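Gentamicin resistance protein (Enterococcus gallinarum, PDB 6CTZ) probably inactivates aminoglycoside antibiotics such as kanamycin by transferring a phosphate from a guanine nucleotide to their 2''-hydroxyl, a kinase-like reaction that confers resistance. Local coordinates at residues D222-E232 with L254-D265; F119-V128 with P186-S194. The protein carries 2 engineered substitutions. All blocks are in the same frame, centred on the assembly; numbering follows the deposited sequence.

Interaction 1: residues D222-E232 with L254-D265; sequences DPDYDYVYLLE and LIRKVSLFVTFD. Engineered in segment 254-265: L254 (natural residue His). With KAN (kanamycin a), chain E.
L231 drops between V258, V262, I255 and S259 of the neighbouring helix as a knob into a hole, its CD2 lying 3.8 Å from V258 CG1. Beside it V228 brings CG2 to within 3.8 Å of V262 CG2. Helix 228-232 crosses helix 254-265 nearly at right angles (-87°), and V258 CG1 packs on the CA of V228, whose short side chain lets the backbones come near, the CA atoms of V228 and V258 being 5.8 Å apart. Toward the start of 222-232 the Y225 ring lies obliquely against F261, with Y225 CD1 over one face of the phenylalanine. A water joins the Y225 hydroxyl to the carbonyl O of F261.

The crossing belongs to the helical C-terminal lobe of the kinase-like phosphotransferase fold, and one end of it lines the kanamycin pocket. There Y229 OH donates to D265 OD1 (2.7 Å) from well above the carboxylate plane, while kanamycin C7 covers the centre of one face of the tyrosine ring. E232 OE1 comes within 2.7 Å of D265 OD2, and E232 OE2 lies 2.9 Å from kanamycin O6; D233 and Q266 continue the drug's polar surroundings.

At the far end K257, fully extended with CG anti to the backbone N (chi1 -177°), forms salt bridges with two acids: NZ meets D222 OD2 (2.7 Å) on that oxygen's syn lone pair and D224 OD2 (2.8 Å) on the anti side. An Asx turn, in which D224 N donates to D222 OD1, links the two acids. The engineered L254 rests CD1 against the D224 carboxylate.

Interaction 2: residues F119-V128 with P186-S194; sequences FMNELSAFPV and PRLIHGDLS. With KAN (kanamycin a), chain E.
L188 lays its CD2 methyl obliquely against the ring of F126, 3.8 Å from CD2, and also meets CD2 of L123. The three large apolar side chains join the end of helix 106-125 to strand 187-189, which runs on into the H-G-D segment, the counterpart in aminoglycoside phosphotransferases of the catalytic loop of protein kinases. L62 of helix 46-62 touches both L188 and F126. Further along, L123 reaches past the strand with CD1, which stops 3.5 Å from the backbone N of H190, an N-H already hydrogen-bonded to the carboxylate of D226, and also touches H190 CB. The edge of the F119 ring reaches H190 CD2 only loosely, through CZ, but its CE2 lies 3.9 Å from L193 CD1; L193 places this same methyl over one face of the H190 ring, and its CD2 meets M120 CG.

The packing holds H190 on one side, and polar bonds fix the turn of its ring: ND1 accepts the backbone N of D192 at 3.1 Å, nearly in the ring plane, while NE2 is hydrogen-bonded to the carbonyl O of I213. The backbone turns at G191, whose positive phi (89°) is one glycine takes easily. Beyond this turn D192 and S194 face kanamycin. OD1 of D192 and OG of S194 both accept from the amine N3, and D192 OD2 accepts from O13 (2.7 Å), the 2''-hydroxyl, as expected for the phosphate acceptor in this family, so an acid and a hydroxyl suit a cationic, hydroxyl-rich aminoglycoside.

At the outer end water replaces direct polar contact. One molecule accepts from L188 N and donates to the carbonyls of L123 and F126, while the R187 chain, bent at chi2 (-74°) and with CD 3.5 Å from S124 O, brings NH1 to a second water 2.9 Å away that donates to that same S124 O.

Overall arrangement
Interaction 2 closes before interaction 1 opens along the chain, and their centres lie 14 Å apart. They touch directly: the carboxylate of D226, on the face of segment 222-232 turned from helix 251-276, probably accepts hydrogen bonds from the backbone N of both H190 and G191, and M120 packs on the D226 carbonyl. The short 3-10 segment 223-227 is therefore wedged between helix 106-125 with the loop after strand 187-189 on one side and helix 251-276 on the other. Both contacts end at kanamycin, the loop after strand 187-189 supplying D192 and S194, helices 228-234 and 251-276 supplying Y229, E232 and D265, so that loop and helices meet at one substrate pocket.

Interaction 1: residues D222-E232 with L254-D265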
loop_
_atom_site.group_PDB
_atom_site.type_symbol
_atom_site.label_atom_id
_atom_site.label_comp_id
_atom_site.label_asym_id
_atom_site.label_seq_id
_atom_site.Cartn_x
_atom_site.Cartn_y
_atom_site.Cartn_z
ATOM N N ASP A 222 9.355 5.144 -8.002
ATOM C CA ASP A 222 8.778 6.356 -8.560
ATOM C C ASP A 222 7.801 6.951 -7.553
ATOM O O ASP A 222 6.811 6.294 -7.210
ATOM C CB ASP A 222 8.043 5.992 -9.841
ATOM C CG ASP A 222 7.541 7.198 -10.605
ATOM O OD1 ASP A 222 7.401 8.303 -10.024
ATOM O OD2 ASP A 222 7.267 7.026 -11.807
ATOM N N PRO A 223 8.027 8.178 -7.066
ATOM C CA PRO A 223 7.086 8.758 -6.092
ATOM C C PRO A 223 5.664 8.858 -6.611
ATOM O O PRO A 223 4.715 8.844 -5.817
ATOM C CB PRO A 223 7.697 10.132 -5.783
ATOM C CG PRO A 223 8.546 10.447 -7.002
ATOM C CD PRO A 223 9.110 9.119 -7.413
ATOM N N ASP A 224 5.474 8.951 -7.928
ATOM C CA ASP A 224 4.112 8.997 -8.455
ATOM C C ASP A 224 3.340 7.712 -8.192
ATOM O O ASP A 224 2.102 7.718 -8.267
ATOM C CB ASP A 224 4.138 9.300 -9.950
ATOM C CG ASP A 224 4.664 10.688 -10.255
ATOM O OD1 ASP A 224 4.585 11.568 -9.373
ATOM O OD2 ASP A 224 5.136 10.911 -11.390
ATOM N N TYR A 225 4.031 6.603 -7.905
ATOM C CA TYR A 225 3.307 5.373 -7.599
ATOM C C TYR A 225 2.451 5.515 -6.342
ATOM O O TYR A 225 1.422 4.840 -6.217
ATOM C CB TYR A 225 4.247 4.165 -7.474
ATOM C CG TYR A 225 3.441 2.900 -7.425
ATOM C CD1 TYR A 225 2.950 2.334 -8.596
ATOM C CD2 TYR A 225 3.102 2.302 -6.206
ATOM C CE1 TYR A 225 2.167 1.195 -8.570
ATOM C CE2 TYR A 225 2.313 1.158 -6.170
ATOM C CZ TYR A 225 1.856 0.608 -7.359
ATOM O OH TYR A 225 1.067 -0.518 -7.343
ATOM N N ASP A 226 2.838 6.392 -5.410
ATOM C CA ASP A 226 2.041 6.525 -4.192
ATOM C C ASP A 226 0.711 7.218 -4.430
ATOM O O ASP A 226 -0.062 7.375 -3.480
ATOM C CB ASP A 226 2.835 7.202 -3.069
ATOM C CG ASP A 226 3.571 6.205 -2.172
ATOM O OD1 ASP A 226 3.363 4.970 -2.289
ATOM O OD2 ASP A 226 4.349 6.680 -1.318
ATOM N N TYR A 227 0.404 7.620 -5.665
ATOM C CA TYR A 227 -0.936 8.082 -5.981
ATOM C C TYR A 227 -1.881 6.969 -6.429
ATOM O O TYR A 227 -3.077 7.236 -6.566
ATOM C CB TYR A 227 -0.887 9.135 -7.091
ATOM C CG TYR A 227 -0.255 10.453 -6.708
ATOM C CD1 TYR A 227 -0.876 11.310 -5.802
ATOM C CD2 TYR A 227 0.935 10.870 -7.298
ATOM C CE1 TYR A 227 -0.323 12.523 -5.471
ATOM C CE2 TYR A 227 1.501 12.098 -6.975
ATOM C CZ TYR A 227 0.868 12.914 -6.057
ATOM O OH TYR A 227 1.385 14.140 -5.722
ATOM N N VAL A 228 -1.391 5.742 -6.662
ATOM C CA VAL A 228 -2.196 4.740 -7.374
ATOM C C VAL A 228 -3.501 4.427 -6.650
ATOM O O VAL A 228 -4.565 4.372 -7.280
ATOM C CB VAL A 228 -1.383 3.476 -7.721
ATOM C CG1 VAL A 228 -0.938 2.718 -6.486
ATOM C CG2 VAL A 228 -2.202 2.558 -8.633
ATOM N N TYR A 229 -3.445 4.203 -5.328
ATOM C CA TYR A 229 -4.659 3.868 -4.589
ATOM C C TYR A 229 -5.437 5.088 -4.137
ATOM O O TYR A 229 -6.642 4.978 -3.879
ATOM C CB TYR A 229 -4.375 2.896 -3.433
ATOM C CG TYR A 229 -3.713 1.639 -3.944
ATOM C CD1 TYR A 229 -4.376 0.788 -4.822
ATOM C CD2 TYR A 229 -2.410 1.316 -3.574
ATOM C CE1 TYR A 229 -3.759 -0.339 -5.331
ATOM C CE2 TYR A 229 -1.788 0.184 -4.076
ATOM C CZ TYR A 229 -2.467 -0.635 -4.958
ATOM O OH TYR A 229 -1.853 -1.756 -5.458
ATOM N N LEU A 230 -4.800 6.257 -4.073
ATOM C CA LEU A 230 -5.587 7.479 -3.970
ATOM C C LEU A 230 -6.530 7.594 -5.165
ATOM O O LEU A 230 -7.720 7.892 -5.013
ATOM C CB LEU A 230 -4.669 8.703 -3.862
ATOM C CG LEU A 230 -3.794 8.758 -2.605
ATOM C CD1 LEU A 230 -3.061 10.091 -2.521
ATOM C CD2 LEU A 230 -4.579 8.472 -1.332
ATOM N N LEU A 231 -6.015 7.342 -6.369
ATOM C CA LEU A 231 -6.864 7.436 -7.549
ATOM C C LEU A 231 -7.902 6.317 -7.565
ATOM O O LEU A 231 -9.098 6.565 -7.767
ATOM C CB LEU A 231 -6.005 7.415 -8.811
ATOM C CG LEU A 231 -6.768 7.613 -10.131
ATOM C CD1 LEU A 231 -7.604 8.890 -10.104
ATOM C CD2 LEU A 231 -5.821 7.625 -11.329
ATOM N N GLU A 232 -7.466 5.083 -7.322
ATOM C CA GLU A 232 -8.362 3.936 -7.427
ATOM C C GLU A 232 -9.434 3.963 -6.342
ATOM O O GLU A 232 -10.611 3.677 -6.613
ATOM C CB GLU A 232 -7.524 2.654 -7.350
ATOM C CG GLU A 232 -8.231 1.350 -7.628
ATOM C CD GLU A 232 -7.264 0.175 -7.592
ATOM O OE1 GLU A 232 -6.267 0.178 -8.359
ATOM O OE2 GLU A 232 -7.490 -0.740 -6.779
ATOM N N LEU A 254 -0.097 13.913 -15.297
ATOM C CA LEU A 254 0.191 13.092 -14.129
ATOM C C LEU A 254 -0.959 12.133 -13.830
ATOM O O LEU A 254 -0.728 10.967 -13.482
ATOM C CB LEU A 254 0.510 13.983 -12.924
ATOM C CG LEU A 254 0.841 13.251 -11.619
ATOM C CD1 LEU A 254 1.993 12.260 -11.764
ATOM C CD2 LEU A 254 1.153 14.275 -10.546
ATOM N N ILE A 255 -2.207 12.599 -13.967
ATOM C CA ILE A 255 -3.346 11.708 -13.752
ATOM C C ILE A 255 -3.349 10.583 -14.777
ATOM O O ILE A 255 -3.643 9.427 -14.452
ATOM C CB ILE A 255 -4.670 12.497 -13.742
ATOM C CG1 ILE A 255 -4.826 13.275 -12.435
ATOM C CG2 ILE A 255 -5.866 11.583 -14.007
ATOM C CD1 ILE A 255 -5.127 12.399 -11.207
ATOM N N ARG A 256 -3.023 10.898 -16.036
ATOM C CA ARG A 256 -2.902 9.843 -17.039
ATOM C C ARG A 256 -1.853 8.815 -16.626
ATOM O O ARG A 256 -2.100 7.602 -16.676
ATOM C CB ARG A 256 -2.578 10.435 -18.411
ATOM C CG ARG A 256 -2.292 9.362 -19.454
ATOM C CD ARG A 256 -3.475 8.425 -19.681
ATOM N NE ARG A 256 -4.690 9.141 -20.067
ATOM C CZ ARG A 256 -5.008 9.469 -21.314
ATOM N NH1 ARG A 256 -4.209 9.144 -22.324
ATOM N NH2 ARG A 256 -6.137 10.123 -21.543
ATOM N N LYS A 257 -0.682 9.283 -16.190
ATOM C CA LYS A 257 0.355 8.365 -15.728
ATOM C C LYS A 257 -0.151 7.477 -14.596
ATOM O O LYS A 257 0.030 6.253 -14.620
ATOM C CB LYS A 257 1.564 9.161 -15.253
ATOM C CG LYS A 257 2.725 8.290 -14.824
ATOM C CD LYS A 257 3.883 9.116 -14.301
ATOM C CE LYS A 257 4.978 8.232 -13.739
ATOM N NZ LYS A 257 6.118 9.026 -13.207
ATOM N N VAL A 258 -0.784 8.083 -13.587
ATOM C CA VAL A 258 -1.270 7.283 -12.467
ATOM C C VAL A 258 -2.372 6.330 -12.925
ATOM O O VAL A 258 -2.468 5.199 -12.433
ATOM C CB VAL A 258 -1.713 8.193 -11.306
ATOM C CG1 VAL A 258 -2.227 7.350 -10.138
ATOM C CG2 VAL A 258 -0.556 9.032 -10.833
ATOM N N SER A 259 -3.200 6.749 -13.889
ATOM C CA SER A 259 -4.246 5.864 -14.380
ATOM C C SER A 259 -3.652 4.645 -15.073
ATOM O O SER A 259 -4.247 3.561 -15.037
ATOM C CB SER A 259 -5.194 6.627 -15.310
ATOM O OG SER A 259 -4.659 6.753 -16.618
ATOM N N LEU A 260 -2.488 4.803 -15.715
ATOM C CA LEU A 260 -1.788 3.648 -16.268
ATOM C C LEU A 260 -1.365 2.693 -15.151
ATOM O O LEU A 260 -1.563 1.478 -15.254
ATOM C CB LEU A 260 -0.593 4.103 -17.108
ATOM C CG LEU A 260 -0.984 4.797 -18.424
ATOM C CD1 LEU A 260 0.182 5.631 -18.971
ATOM C CD2 LEU A 260 -1.470 3.810 -19.472
ATOM N N PHE A 261 -0.802 3.231 -14.058
ATOM C CA PHE A 261 -0.515 2.395 -12.893
ATOM C C PHE A 261 -1.771 1.686 -12.400
ATOM O O PHE A 261 -1.701 0.539 -11.952
ATOM C CB PHE A 261 0.060 3.234 -11.745
ATOM C CG PHE A 261 1.426 3.819 -12.008
ATOM C CD1 PHE A 261 2.290 3.256 -12.929
ATOM C CD2 PHE A 261 1.844 4.938 -11.304
ATOM C CE1 PHE A 261 3.546 3.807 -13.148
ATOM C CE2 PHE A 261 3.084 5.489 -11.516
ATOM C CZ PHE A 261 3.940 4.924 -12.440
ATOM N N VAL A 262 -2.927 2.363 -12.430
ATOM C CA VAL A 262 -4.166 1.719 -11.993
ATOM C C VAL A 262 -4.502 0.534 -12.890
ATOM O O VAL A 262 -4.904 -0.528 -12.403
ATOM C CB VAL A 262 -5.328 2.729 -11.902
ATOM C CG1 VAL A 262 -6.645 2.010 -11.651
ATOM C CG2 VAL A 262 -5.078 3.737 -10.796
ATOM N N THR A 263 -4.366 0.701 -14.214
ATOM C CA THR A 263 -4.554 -0.432 -15.122
ATOM C C THR A 263 -3.637 -1.587 -14.739
ATOM O O THR A 263 -4.073 -2.741 -14.649
ATOM C CB THR A 263 -4.285 -0.016 -16.574
ATOM O OG1 THR A 263 -5.173 1.046 -16.955
ATOM C CG2 THR A 263 -4.468 -1.223 -17.527
ATOM N N PHE A 264 -2.357 -1.292 -14.512
ATOM C CA PHE A 264 -1.417 -2.357 -14.192
ATOM C C PHE A 264 -1.756 -3.002 -12.855
ATOM O O PHE A 264 -1.568 -4.214 -12.687
ATOM C CB PHE A 264 0.016 -1.818 -14.209
ATOM C CG PHE A 264 0.381 -1.112 -15.495
ATOM C CD1 PHE A 264 -0.220 -1.464 -16.701
ATOM C CD2 PHE A 264 1.309 -0.084 -15.493
ATOM C CE1 PHE A 264 0.108 -0.803 -17.880
ATOM C CE2 PHE A 264 1.631 0.587 -16.662
ATOM C CZ PHE A 264 1.037 0.220 -17.856
ATOM N N ASP A 265 -2.287 -2.221 -11.910
ATOM C CA ASP A 265 -2.750 -2.797 -10.652
ATOM C C ASP A 265 -3.882 -3.795 -10.875
ATOM O O ASP A 265 -3.917 -4.853 -10.236
ATOM C CB ASP A 265 -3.188 -1.696 -9.688
ATOM C CG ASP A 265 -3.676 -2.252 -8.368
ATOM O OD1 ASP A 265 -2.877 -2.900 -7.664
ATOM O OD2 ASP A 265 -4.862 -2.058 -8.033
HETATM C C1 KAN E . -7.920 -4.507 -5.402
HETATM C C2 KAN E . -8.433 -4.250 -6.820
HETATM C C3 KAN E . -9.682 -3.395 -6.758
HETATM C C4 KAN E . -10.707 -4.147 -5.924
HETATM C C5 KAN E . -10.171 -4.437 -4.525
HETATM C C6 KAN E . -11.153 -5.267 -3.705
HETATM C C7 KAN E . -4.549 -2.090 -2.104
HETATM C C8 KAN E . -4.557 -3.575 -2.457
HETATM C C9 KAN E . -5.373 -3.808 -3.733
HETATM C C10 KAN E . -6.795 -3.262 -3.606
HETATM C C11 KAN E . -6.767 -1.790 -3.188
HETATM C C12 KAN E . -5.973 -1.589 -1.903
HETATM C C13 KAN E . -2.875 -5.328 -2.492
HETATM C C14 KAN E . -1.502 -5.506 -1.862
HETATM C C15 KAN E . -0.458 -4.841 -2.764
HETATM C C16 KAN E . -0.548 -5.428 -4.168
HETATM C C17 KAN E . -1.967 -5.308 -4.687
HETATM C C18 KAN E . -2.080 -6.011 -6.030
HETATM N N1 KAN E . -10.549 -5.545 -2.415
HETATM N N2 KAN E . -8.117 -1.267 -3.003
HETATM N N3 KAN E . -3.747 -1.879 -0.900
HETATM N N4 KAN E . 0.898 -4.995 -2.253
HETATM O O5 KAN E . -8.901 -5.100 -4.545
HETATM O O6 KAN E . -7.415 -3.576 -7.565
HETATM O O7 KAN E . -10.203 -3.157 -8.070
HETATM O O8 KAN E . -11.894 -3.356 -5.827
HETATM O O9 KAN E . -7.463 -3.261 -4.870
HETATM O O10 KAN E . -5.455 -5.221 -3.985
HETATM O O11 KAN E . -3.181 -3.941 -2.630
HETATM O O12 KAN E . -2.866 -5.931 -3.783
HETATM O O13 KAN E . -1.539 -4.940 -0.550
HETATM O O14 KAN E . 0.316 -4.740 -5.089
HETATM O O15 KAN E . -3.421 -5.888 -6.514
HETATM O O HOH W 1 0.155 -0.783 -10.184
#

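Interaction 2: residues F119-V128 with P186-S194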
loop_
_atom_site.group_PDB
_atom_site.type_symbol
_atom_site.label_atom_id
_atom_site.label_comp_id
_atom_site.label_asym_id
_atom_site.label_seq_id
_atom_site.Cartn_x
_atom_site.Cartn_y
_atom_site.Cartn_z
ATOM N N PHE A 119 2.619 14.107 4.194
ATOM C CA PHE A 119 3.221 12.798 4.439
ATOM C C PHE A 119 4.041 12.340 3.234
ATOM O O PHE A 119 5.182 11.881 3.376
ATOM C CB PHE A 119 2.117 11.789 4.760
ATOM C CG PHE A 119 2.592 10.367 4.870
ATOM C CD1 PHE A 119 3.271 9.930 5.996
ATOM C CD2 PHE A 119 2.346 9.461 3.850
ATOM C CE1 PHE A 119 3.700 8.617 6.099
ATOM C CE2 PHE A 119 2.782 8.148 3.949
ATOM C CZ PHE A 119 3.452 7.727 5.082
ATOM N N MET A 120 3.479 12.479 2.030
ATOM C CA MET A 120 4.195 12.083 0.822
ATOM C C MET A 120 5.440 12.934 0.633
ATOM O O MET A 120 6.496 12.427 0.232
ATOM C CB MET A 120 3.257 12.178 -0.382
ATOM C CG MET A 120 2.093 11.203 -0.298
ATOM S SD MET A 120 0.792 11.433 -1.536
ATOM C CE MET A 120 1.377 10.412 -2.875
ATOM N N ASN A 121 5.289 14.205 0.875
ATOM C CA ASN A 121 6.449 15.059 0.907
ATOM C C ASN A 121 7.686 14.669 1.878
ATOM O O ASN A 121 8.893 14.643 1.598
ATOM C CB ASN A 121 6.084 16.519 1.152
ATOM C CG ASN A 121 5.513 17.200 -0.059
ATOM O OD1 ASN A 121 5.492 16.701 -1.153
ATOM N ND2 ASN A 121 5.065 18.382 0.166
ATOM N N GLU A 122 7.203 14.233 3.049
ATOM C CA GLU A 122 8.180 13.762 4.022
ATOM C C GLU A 122 8.869 12.492 3.545
ATOM O O GLU A 122 10.091 12.361 3.680
ATOM C CB GLU A 122 7.508 13.566 5.376
ATOM C CG GLU A 122 7.095 14.889 6.018
ATOM C CD GLU A 122 6.001 14.761 7.067
ATOM O OE1 GLU A 122 5.700 15.774 7.730
ATOM O OE2 GLU A 122 5.428 13.667 7.215
ATOM N N LEU A 123 8.117 11.555 2.959
ATOM C CA LEU A 123 8.756 10.364 2.401
ATOM C C LEU A 123 9.732 10.751 1.299
ATOM O O LEU A 123 10.851 10.227 1.232
ATOM C CB LEU A 123 7.713 9.383 1.859
ATOM C CG LEU A 123 6.789 8.735 2.897
ATOM C CD1 LEU A 123 5.970 7.628 2.236
ATOM C CD2 LEU A 123 7.578 8.188 4.073
ATOM N N SER A 124 9.334 11.693 0.446
ATOM C CA SER A 124 10.192 12.110 -0.657
ATOM C C SER A 124 11.425 12.868 -0.190
ATOM O O SER A 124 12.379 12.991 -0.963
ATOM C CB SER A 124 9.416 12.974 -1.645
ATOM O OG SER A 124 8.556 12.175 -2.439
ATOM N N ALA A 125 11.429 13.375 1.040
ATOM C CA ALA A 125 12.594 14.032 1.609
ATOM C C ALA A 125 13.487 13.082 2.400
ATOM O O ALA A 125 14.592 13.472 2.788
ATOM C CB ALA A 125 12.149 15.184 2.515
ATOM N N PHE A 126 13.045 11.854 2.649
ATOM C CA PHE A 126 13.835 10.939 3.465
ATOM C C PHE A 126 15.066 10.461 2.691
ATOM O O PHE A 126 14.958 10.091 1.522
ATOM C CB PHE A 126 12.988 9.737 3.891
ATOM C CG PHE A 126 13.654 8.882 4.926
ATOM C CD1 PHE A 126 13.609 9.234 6.266
ATOM C CD2 PHE A 126 14.384 7.760 4.556
ATOM C CE1 PHE A 126 14.242 8.459 7.228
ATOM C CE2 PHE A 126 15.024 6.987 5.515
ATOM C CZ PHE A 126 14.949 7.339 6.850
ATOM N N PRO A 127 16.242 10.427 3.321
ATOM C CA PRO A 127 17.465 10.054 2.579
ATOM C C PRO A 127 17.384 8.643 2.012
ATOM O O PRO A 127 17.250 7.664 2.744
ATOM C CB PRO A 127 18.571 10.194 3.630
ATOM C CG PRO A 127 18.023 11.211 4.579
ATOM C CD PRO A 127 16.551 10.894 4.681
ATOM N N VAL A 128 17.485 8.544 0.687
ATOM C CA VAL A 128 17.340 7.256 0.010
ATOM C C VAL A 128 18.391 6.263 0.497
ATOM O O VAL A 128 18.117 5.071 0.683
ATOM C CB VAL A 128 17.389 7.466 -1.515
ATOM C CG1 VAL A 128 17.626 6.160 -2.251
ATOM C CG2 VAL A 128 16.103 8.164 -2.005
ATOM N N PRO A 186 14.151 8.585 -8.276
ATOM C CA PRO A 186 13.629 7.663 -7.263
ATOM C C PRO A 186 13.578 8.299 -5.877
ATOM O O PRO A 186 14.383 9.168 -5.523
ATOM C CB PRO A 186 14.628 6.500 -7.298
ATOM C CG PRO A 186 15.345 6.623 -8.604
ATOM C CD PRO A 186 15.387 8.084 -8.905
ATOM N N ARG A 187 12.594 7.864 -5.093
ATOM C CA ARG A 187 12.408 8.335 -3.730
ATOM C C ARG A 187 11.915 7.168 -2.893
ATOM O O ARG A 187 11.408 6.179 -3.426
ATOM C CB ARG A 187 11.291 9.389 -3.655
ATOM C CG ARG A 187 11.423 10.555 -4.595
ATOM C CD ARG A 187 12.497 11.504 -4.140
ATOM N NE ARG A 187 12.581 12.634 -5.056
ATOM C CZ ARG A 187 13.545 13.546 -5.034
ATOM N NH1 ARG A 187 14.505 13.468 -4.124
ATOM N NH2 ARG A 187 13.547 14.535 -5.922
ATOM N N LEU A 188 12.042 7.297 -1.573
ATOM C CA LEU A 188 11.309 6.387 -0.691
ATOM C C LEU A 188 9.812 6.571 -0.901
ATOM O O LEU A 188 9.311 7.696 -0.842
ATOM C CB LEU A 188 11.638 6.680 0.768
ATOM C CG LEU A 188 10.860 5.820 1.783
ATOM C CD1 LEU A 188 11.200 4.343 1.643
ATOM C CD2 LEU A 188 11.121 6.303 3.200
ATOM N N ILE A 189 9.102 5.467 -1.164
ATOM C CA ILE A 189 7.642 5.472 -1.241
ATOM C C ILE A 189 7.079 4.494 -0.218
ATOM O O ILE A 189 7.733 3.521 0.177
ATOM C CB ILE A 189 7.102 5.144 -2.654
ATOM C CG1 ILE A 189 7.400 3.700 -3.072
ATOM C CG2 ILE A 189 7.670 6.113 -3.680
ATOM C CD1 ILE A 189 6.626 3.266 -4.306
ATOM N N HIS A 190 5.834 4.753 0.203
ATOM C CA HIS A 190 5.130 3.806 1.065
ATOM C C HIS A 190 4.834 2.513 0.310
ATOM O O HIS A 190 5.026 1.411 0.844
ATOM C CB HIS A 190 3.851 4.460 1.582
ATOM C CG HIS A 190 2.992 3.566 2.423
ATOM N ND1 HIS A 190 2.158 2.612 1.887
ATOM C CD2 HIS A 190 2.811 3.519 3.767
ATOM C CE1 HIS A 190 1.503 2.004 2.864
ATOM N NE2 HIS A 190 1.882 2.534 4.016
ATOM N N GLY A 191 4.399 2.631 -0.948
ATOM C CA GLY A 191 4.235 1.490 -1.816
ATOM C C GLY A 191 2.887 0.808 -1.778
ATOM O O GLY A 191 2.606 -0.005 -2.665
ATOM N N ASP A 192 2.048 1.099 -0.793
ATOM C CA ASP A 192 0.726 0.487 -0.711
ATOM C C ASP A 192 -0.220 1.477 -0.032
ATOM O O ASP A 192 -0.883 1.171 0.962
ATOM C CB ASP A 192 0.815 -0.852 0.024
ATOM C CG ASP A 192 -0.366 -1.762 -0.244
ATOM O OD1 ASP A 192 -1.018 -1.647 -1.308
ATOM O OD2 ASP A 192 -0.629 -2.629 0.616
ATOM N N LEU A 193 -0.269 2.705 -0.560
ATOM C CA LEU A 193 -0.843 3.833 0.175
ATOM C C LEU A 193 -2.338 3.963 -0.132
ATOM O O LEU A 193 -2.800 4.873 -0.815
ATOM C CB LEU A 193 -0.066 5.107 -0.129
ATOM C CG LEU A 193 -0.348 6.300 0.783
ATOM C CD1 LEU A 193 0.075 6.004 2.220
ATOM C CD2 LEU A 193 0.393 7.525 0.286
ATOM N N SER A 194 -3.092 3.020 0.408
ATOM C CA SER A 194 -4.525 2.917 0.221
ATOM C C SER A 194 -5.245 3.244 1.519
ATOM O O SER A 194 -4.667 3.129 2.607
ATOM C CB SER A 194 -4.900 1.499 -0.237
ATOM O OG SER A 194 -4.210 0.505 0.504
HETATM C C1 KAN E . -7.920 -4.507 -5.402
HETATM C C2 KAN E . -8.433 -4.250 -6.820
HETATM C C3 KAN E . -9.682 -3.395 -6.758
HETATM C C4 KAN E . -10.707 -4.147 -5.924
HETATM C C5 KAN E . -10.171 -4.437 -4.525
HETATM C C6 KAN E . -11.153 -5.267 -3.705
HETATM C C7 KAN E . -4.549 -2.090 -2.104
HETATM C C8 KAN E . -4.557 -3.575 -2.457
HETATM C C9 KAN E . -5.373 -3.808 -3.733
HETATM C C10 KAN E . -6.795 -3.262 -3.606
HETATM C C11 KAN E . -6.767 -1.790 -3.188
HETATM C C12 KAN E . -5.973 -1.589 -1.903
HETATM C C13 KAN E . -2.875 -5.328 -2.492
HETATM C C14 KAN E . -1.502 -5.506 -1.862
HETATM C C15 KAN E . -0.458 -4.841 -2.764
HETATM C C16 KAN E . -0.548 -5.428 -4.168
HETATM C C17 KAN E . -1.967 -5.308 -4.687
HETATM C C18 KAN E . -2.080 -6.011 -6.030
HETATM N N1 KAN E . -10.549 -5.545 -2.415
HETATM N N2 KAN E . -8.117 -1.267 -3.003
HETATM N N3 KAN E . -3.747 -1.879 -0.900
HETATM N N4 KAN E . 0.898 -4.995 -2.253
HETATM O O5 KAN E . -8.901 -5.100 -4.545
HETATM O O6 KAN E . -7.415 -3.576 -7.565
HETATM O O7 KAN E . -10.203 -3.157 -8.070
HETATM O O8 KAN E . -11.894 -3.356 -5.827
HETATM O O9 KAN E . -7.463 -3.261 -4.870
HETATM O O10 KAN E . -5.455 -5.221 -3.985
HETATM O O11 KAN E . -3.181 -3.941 -2.630
HETATM O O12 KAN E . -2.866 -5.931 -3.783
HETATM O O13 KAN E . -1.539 -4.940 -0.550
HETATM O O14 KAN E . 0.316 -4.740 -5.089
HETATM O O15 KAN E . -3.421 -5.888 -6.514
HETATM O O HOH W 2 13.099 9.775 -0.440
HETATM O O HOH W 3 7.762 9.631 -2.073
HETATM O O HOH W 4 14.974 11.893 -1.715
#